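Local coordinates for protein Alpha/beta hydrolase (Streptomyces albidoflavus, PDB 6KSU) that probably cyclises non-ribosomal peptides by macrolactamization, as a cyclase related to penicillin-binding proteins and beta-lactamases, at residues V128-L131 with T135-V138. Residues are numbered along the deposited sequence; the frame is centred on the assembly and turned at random.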
loop_
_atom_site.group_PDB
_atom_site.type_symbol
_atom_site.label_atom_id
_atom_site.label_comp_id
_atom_site.label_asym_id
_atom_site.label_seq_id
_atom_site.Cartn_x
_atom_site.Cartn_y
_atom_site.Cartn_z
ATOM N N VAL A 128 -9.077 13.753 -8.295
ATOM C CA VAL A 128 -8.213 12.625 -8.646
ATOM C C VAL A 128 -6.826 12.782 -8.019
ATOM O O VAL A 128 -6.279 11.835 -7.445
ATOM C CB VAL A 128 -8.144 12.477 -10.183
ATOM C CG1 VAL A 128 -7.076 11.464 -10.595
ATOM C CG2 VAL A 128 -9.503 12.064 -10.725
ATOM N N ARG A 129 -6.246 13.983 -8.080
ATOM C CA ARG A 129 -4.926 14.170 -7.477
ATOM C C ARG A 129 -4.937 13.872 -5.976
ATOM O O ARG A 129 -3.990 13.271 -5.448
ATOM C CB ARG A 129 -4.420 15.591 -7.714
ATOM C CG ARG A 129 -2.945 15.769 -7.343
ATOM C CD ARG A 129 -2.561 17.238 -7.205
ATOM N NE ARG A 129 -2.755 17.956 -8.469
ATOM C CZ ARG A 129 -2.011 17.776 -9.564
ATOM N NH1 ARG A 129 -1.006 16.902 -9.570
ATOM N NH2 ARG A 129 -2.269 18.482 -10.661
ATOM N N GLN A 130 -5.990 14.306 -5.270
ATOM C CA GLN A 130 -6.088 14.007 -3.849
ATOM C C GLN A 130 -6.338 12.530 -3.599
ATOM O O GLN A 130 -5.859 11.990 -2.602
ATOM C CB GLN A 130 -7.205 14.829 -3.206
ATOM C CG GLN A 130 -6.987 16.339 -3.277
ATOM C CD GLN A 130 -8.256 17.120 -2.985
ATOM O OE1 GLN A 130 -9.361 16.607 -3.148
ATOM N NE2 GLN A 130 -8.103 18.372 -2.565
ATOM N N LEU A 131 -7.140 11.883 -4.450
ATOM C CA LEU A 131 -7.371 10.454 -4.285
ATOM C C LEU A 131 -6.059 9.682 -4.401
ATOM O O LEU A 131 -5.701 8.910 -3.504
ATOM C CB LEU A 131 -8.396 9.952 -5.302
ATOM C CG LEU A 131 -9.854 10.415 -5.154
ATOM C CD1 LEU A 131 -10.657 9.830 -6.303
ATOM C CD2 LEU A 131 -10.458 9.993 -3.852
ATOM N N THR A 135 -5.175 12.171 0.131
ATOM C CA THR A 135 -5.422 13.434 0.810
ATOM C C THR A 135 -6.829 13.934 0.530
ATOM O O THR A 135 -7.073 15.136 0.542
ATOM C CB THR A 135 -4.399 14.491 0.398
ATOM O OG1 THR A 135 -4.345 14.568 -1.025
ATOM C CG2 THR A 135 -3.024 14.179 0.949
ATOM N N ALA A 136 -7.762 13.036 0.243
ATOM C CA ALA A 136 -9.102 13.474 -0.104
ATOM C C ALA A 136 -10.065 13.432 1.071
ATOM O O ALA A 136 -11.213 13.873 0.927
ATOM C CB ALA A 136 -9.666 12.642 -1.254
ATOM N N GLY A 137 -9.634 12.927 2.222
ATOM C CA GLY A 137 -10.529 12.850 3.350
ATOM C C GLY A 137 -11.521 11.715 3.288
ATOM O O GLY A 137 -12.481 11.710 4.065
ATOM N N VAL A 138 -11.318 10.758 2.395
ATOM C CA VAL A 138 -12.151 9.562 2.349
ATOM C C VAL A 138 -11.744 8.618 3.477
ATOM O O VAL A 138 -10.553 8.447 3.772
ATOM C CB VAL A 138 -12.033 8.881 0.970
ATOM C CG1 VAL A 138 -13.230 7.987 0.724
ATOM C CG2 VAL A 138 -11.902 9.931 -0.152
#
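Where the short helix 128-132 gives out into the loop that runs on to helix 153-160, its last turn is closed by Q130 and T135; Q130 stands just before the LLSHTAG sequence, familiar from the serine beta-lactamase and penicillin-binding protein family, which contains T135. The carbonyl of Q130 takes the backbone N-H of T135: N lies 2.8 Å from O, with an N-H...O angle of 160°. This five-residue step, one longer than that of a regular alpha-helix, turns the chain back beside the helix. S133 OG, between the two segments, lies within hydrogen-bonding distance of both R129 O and Q130 O, with a single proton to offer.

The threonine hydroxyl sits between its own N and carbonyl carbon (chi1 52°), a rotation that brings OG1 in over the start of the glutamine side chain, 3.6 Å from CB of Q130. From there OG1 hydrogen-bonds to S133 OG; its 3.4 Å approach to Q130 O is at best a weak, undecided bond. Q130 crosses T135 at about a right angle and sends its amide back to the helix start, where OE1 accepts from T127 N.

A136 turns its methyl toward the helix, and CB meets both CB of Q130 and CD2 of L131 at 3.8 Å, so a small side chain suits this close approach. Beyond it, CG2 of V138 reaches the same CD2 at 4.0 Å, while L131 also packs on L181 and L182 of helix 176-189. Between A136 and V138, G137 has positive phi (78°), where a CB would press on the preceding carbonyl oxygen. The Q130 carbonyl at the helix end is thus met by the T135 N-H, with the S133 hydroxyl nearby, while branched aliphatic groups and one methyl seal the loop against the helix.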